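Local coordinates for MAU2 chromatid cohesion factor homolog (Saccharomyces cerevisiae, PDB 4XDN), which forms a complex with SCC2 that is required for the association of cohesin with chromosomes, and so takes part in sister chromatid cohesion, at residues W392-T395 against L396-G399; E632-V635 against K636-T639. All coordinates share one frame; numbering follows the deposited sequence.

Contact 1 (W392-T395 against L396-G399)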
loop_
_atom_site.group_PDB
_atom_site.type_symbol
_atom_site.label_atom_id
_atom_site.label_comp_id
_atom_site.label_asym_id
_atom_site.label_seq_id
_atom_site.Cartn_x
_atom_site.Cartn_y
_atom_site.Cartn_z
ATOM N N TRP A 392 -17.814 2.537 -1.793
ATOM C CA TRP A 392 -17.808 1.176 -2.308
ATOM C C TRP A 392 -18.849 0.316 -1.604
ATOM O O TRP A 392 -19.574 -0.442 -2.251
ATOM C CB TRP A 392 -16.430 0.531 -2.162
ATOM C CG TRP A 392 -16.311 -0.699 -3.004
ATOM C CD1 TRP A 392 -16.680 -1.967 -2.662
ATOM C CD2 TRP A 392 -15.809 -0.775 -4.344
ATOM N NE1 TRP A 392 -16.434 -2.830 -3.703
ATOM C CE2 TRP A 392 -15.899 -2.123 -4.747
ATOM C CE3 TRP A 392 -15.291 0.165 -5.241
ATOM C CZ2 TRP A 392 -15.486 -2.553 -6.007
ATOM C CZ3 TRP A 392 -14.882 -0.267 -6.491
ATOM C CH2 TRP A 392 -14.984 -1.613 -6.862
ATOM N N GLU A 393 -18.929 0.432 -0.283
ATOM C CA GLU A 393 -19.873 -0.378 0.474
ATOM C C GLU A 393 -21.311 0.004 0.127
ATOM O O GLU A 393 -22.192 -0.851 0.090
ATOM C CB GLU A 393 -19.643 -0.238 1.981
ATOM C CG GLU A 393 -20.468 -1.233 2.788
ATOM C CD GLU A 393 -20.224 -1.153 4.281
ATOM O OE1 GLU A 393 -19.595 -0.175 4.739
ATOM O OE2 GLU A 393 -20.669 -2.076 4.996
ATOM N N GLN A 394 -21.542 1.290 -0.126
ATOM C CA GLN A 394 -22.862 1.764 -0.527
ATOM C C GLN A 394 -23.236 1.221 -1.899
ATOM O O GLN A 394 -24.389 0.856 -2.137
ATOM C CB GLN A 394 -22.910 3.293 -0.539
ATOM C CG GLN A 394 -23.315 3.915 0.789
ATOM C CD GLN A 394 -24.730 3.552 1.204
ATOM O OE1 GLN A 394 -24.971 3.151 2.343
ATOM N NE2 GLN A 394 -25.674 3.699 0.282
ATOM N N THR A 395 -22.257 1.171 -2.797
ATOM C CA THR A 395 -22.473 0.645 -4.139
ATOM C C THR A 395 -22.874 -0.823 -4.079
ATOM O O THR A 395 -23.783 -1.257 -4.792
ATOM C CB THR A 395 -21.211 0.802 -5.016
ATOM O OG1 THR A 395 -20.882 2.191 -5.138
ATOM C CG2 THR A 395 -21.433 0.225 -6.409
ATOM N N LEU A 396 -22.196 -1.583 -3.227
ATOM C CA LEU A 396 -22.544 -2.982 -3.007
ATOM C C LEU A 396 -23.956 -3.109 -2.448
ATOM O O LEU A 396 -24.721 -3.983 -2.853
ATOM C CB LEU A 396 -21.551 -3.640 -2.049
ATOM C CG LEU A 396 -20.462 -4.514 -2.668
ATOM C CD1 LEU A 396 -19.438 -4.886 -1.611
ATOM C CD2 LEU A 396 -21.065 -5.763 -3.291
ATOM N N LEU A 397 -24.292 -2.228 -1.511
ATOM C CA LEU A 397 -25.573 -2.297 -0.819
ATOM C C LEU A 397 -26.735 -1.894 -1.721
ATOM O O LEU A 397 -27.777 -2.547 -1.720
ATOM C CB LEU A 397 -25.551 -1.405 0.427
ATOM C CG LEU A 397 -26.835 -1.376 1.263
ATOM C CD1 LEU A 397 -27.135 -2.747 1.854
ATOM C CD2 LEU A 397 -26.736 -0.320 2.361
ATOM N N LYS A 398 -26.548 -0.827 -2.495
ATOM C CA LYS A 398 -27.649 -0.207 -3.231
ATOM C C LYS A 398 -27.683 -0.570 -4.715
ATOM O O LYS A 398 -28.726 -0.460 -5.361
ATOM C CB LYS A 398 -27.577 1.315 -3.086
ATOM C CG LYS A 398 -27.696 1.811 -1.650
ATOM C CD LYS A 398 -28.981 1.318 -1.009
ATOM C CE LYS A 398 -29.336 2.113 0.236
ATOM N NZ LYS A 398 -30.682 1.731 0.755
ATOM N N GLY A 399 -26.548 -0.996 -5.259
ATOM C CA GLY A 399 -26.467 -1.309 -6.673
ATOM C C GLY A 399 -26.488 -0.051 -7.522
ATOM O O GLY A 399 -27.138 0.000 -8.567
#
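The indole of W392 is overlapped by the CD1 methyl of L396, one turn further along helix 369-398. The methyl comes in obliquely at the pyrrole end of the ring, 4.2 Å from W392 CD1, and sits just as near NE1. A first torsion of -165° swings the indole away from its own backbone N and onto the side where L396 lies. L418, L419 and M422 of helix 415-426 pack on the indole as well, while NE1 donates a hydrogen bond to a backbone of another protein chain, presumably SCC2. That chain also packs against L396, so this one-turn pair faces the partner.

On the outer side of the helix Q394 folds over, bent at chi2 (-64°), and runs beside both L397 and K398. Its amide splits its contacts: OE1 lies 3.9 Å from CD2 of L397, and NE2 comes to 3.4 Å from CG of K398. These are contacts of a polar group with aliphatic carbon, made on the more open side.

Beneath the side chains the backbone keeps its helical bonds to the last turn, L396 N to W392 O at 3.0 Å and K398 N to Q394 O at 2.8 Å. G399 is the first residue to leave helical angles, with positive phi, yet its N still reaches T395 O at 2.8 Å. T395 OG1 bonds back to V391 O, with a weak second bond to A400 O. E393 extends away to a salt bridge with R345 of helix 339-360. The chemistry is therefore sorted by direction: the indole N-H toward the partner chain, with W392 carbon shared between it and helix 415-426, the E393 carboxylate toward R345, and a mixed amide-aliphatic cover over the final turn.

Contact 2 (E632-V635 against K636-T639)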
loop_
_atom_site.group_PDB
_atom_site.type_symbol
_atom_site.label_atom_id
_atom_site.label_comp_id
_atom_site.label_asym_id
_atom_site.label_seq_id
_atom_site.Cartn_x
_atom_site.Cartn_y
_atom_site.Cartn_z
ATOM N N GLU A 632 -43.919 -11.429 -11.842
ATOM C CA GLU A 632 -44.728 -10.316 -12.322
ATOM C C GLU A 632 -44.310 -9.016 -11.641
ATOM O O GLU A 632 -44.239 -7.967 -12.279
ATOM C CB GLU A 632 -46.219 -10.584 -12.084
ATOM C CG GLU A 632 -46.809 -11.624 -13.027
ATOM C CD GLU A 632 -48.266 -11.945 -12.729
ATOM O OE1 GLU A 632 -48.855 -11.307 -11.831
ATOM O OE2 GLU A 632 -48.821 -12.840 -13.397
ATOM N N ALA A 633 -44.028 -9.093 -10.345
ATOM C CA ALA A 633 -43.613 -7.919 -9.587
ATOM C C ALA A 633 -42.261 -7.414 -10.079
ATOM O O ALA A 633 -42.032 -6.209 -10.166
ATOM C CB ALA A 633 -43.552 -8.238 -8.099
ATOM N N LEU A 634 -41.369 -8.343 -10.410
ATOM C CA LEU A 634 -40.036 -7.984 -10.884
ATOM C C LEU A 634 -40.090 -7.340 -12.265
ATOM O O LEU A 634 -39.352 -6.396 -12.541
ATOM C CB LEU A 634 -39.132 -9.214 -10.917
ATOM C CG LEU A 634 -38.639 -9.707 -9.556
ATOM C CD1 LEU A 634 -38.020 -11.092 -9.690
ATOM C CD2 LEU A 634 -37.638 -8.724 -8.953
ATOM N N VAL A 635 -40.966 -7.847 -13.126
ATOM C CA VAL A 635 -41.129 -7.283 -14.460
ATOM C C VAL A 635 -41.584 -5.825 -14.384
ATOM O O VAL A 635 -41.124 -4.986 -15.158
ATOM C CB VAL A 635 -42.143 -8.100 -15.300
ATOM C CG1 VAL A 635 -42.533 -7.358 -16.581
ATOM C CG2 VAL A 635 -41.562 -9.460 -15.647
ATOM N N LYS A 636 -42.481 -5.522 -13.450
ATOM C CA LYS A 636 -43.011 -4.167 -13.326
ATOM C C LYS A 636 -41.931 -3.194 -12.862
ATOM O O LYS A 636 -41.855 -2.065 -13.344
ATOM C CB LYS A 636 -44.201 -4.136 -12.364
ATOM C CG LYS A 636 -44.797 -2.746 -12.167
ATOM C CD LYS A 636 -46.313 -2.783 -12.005
ATOM C CE LYS A 636 -46.745 -3.590 -10.786
ATOM N NZ LYS A 636 -46.155 -3.066 -9.522
ATOM N N GLN A 637 -41.094 -3.638 -11.930
ATOM C CA GLN A 637 -39.996 -2.816 -11.429
ATOM C C GLN A 637 -38.937 -2.578 -12.502
ATOM O O GLN A 637 -38.514 -1.444 -12.730
ATOM C CB GLN A 637 -39.348 -3.476 -10.210
ATOM C CG GLN A 637 -40.266 -3.620 -9.011
ATOM C CD GLN A 637 -39.665 -4.488 -7.922
ATOM O OE1 GLN A 637 -39.258 -5.622 -8.170
ATOM N NE2 GLN A 637 -39.599 -3.955 -6.710
ATOM N N ILE A 638 -38.518 -3.659 -13.152
ATOM C CA ILE A 638 -37.449 -3.612 -14.146
ATOM C C ILE A 638 -37.814 -2.755 -15.356
ATOM O O ILE A 638 -37.001 -1.958 -15.822
ATOM C CB ILE A 638 -37.089 -5.039 -14.622
ATOM C CG1 ILE A 638 -36.472 -5.834 -13.470
ATOM C CG2 ILE A 638 -36.115 -4.999 -15.797
ATOM C CD1 ILE A 638 -36.415 -7.333 -13.710
ATOM N N THR A 639 -39.034 -2.920 -15.860
ATOM C CA THR A 639 -39.454 -2.246 -17.087
ATOM C C THR A 639 -39.978 -0.830 -16.840
ATOM O O THR A 639 -40.658 -0.258 -17.693
ATOM C CB THR A 639 -40.549 -3.054 -17.821
ATOM O OG1 THR A 639 -41.687 -3.215 -16.965
ATOM C CG2 THR A 639 -40.023 -4.422 -18.227
HETATM O O HOH W 1 -43.793 -4.597 -8.445
#
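With chi1 at 59°, T639 OG1 stands between its own backbone N and carbonyl carbon, the position from which it can bend back one turn to V635 O. This is the C-terminal end of helix 621-638, and T639 is the first residue beyond helical angles. V635 O accepts the helical T639 N at 3.0 Å and, in addition, T639 OG1 at 2.6 Å, the two arriving from opposite faces of the carbonyl plane. The same threonine lays CG2 4.2 Å from CG1 of V635.

I638 folds its CG1 and CD1 against L634 O, the carbonyl that already accepts I638 N at 2.9 Å. Along the same side of the helix, L634 meets the side chain of Q637 at an angle, CD2 lying 3.6 Å from OE1. Helix 601-618 backs this turn, with Y605 against V635 and K602 against I638, and another protein chain also packs on V635, I638 and T639.

K636 curls back, bent at chi3 (61°) and chi4 (58°), toward the preceding turn. There one water joins the two segments, accepting from K636 NZ at 3.0 Å and donating to A633 O at 2.9 Å.

How the contacts relate
Contacts 1 and 2 are both last turns, of helix 369-398 and of helix 621-638, the final helix of the chain. Their centres lie 21 Å apart and their nearest atoms about 12 Å, so they do not touch. Contact 1 is partly buried, 23 Å from the centre of the chain; contact 2 is a surface contact at 42 Å. That difference shows in the chemistry. The inner helix end gives the W392 N-H, the E393 carboxylate and the T395 hydroxyl protein partners, whereas the outer one uses a threonine hydroxyl, a water-bridged lysine and aliphatic side chains. Each also packs against another protein chain.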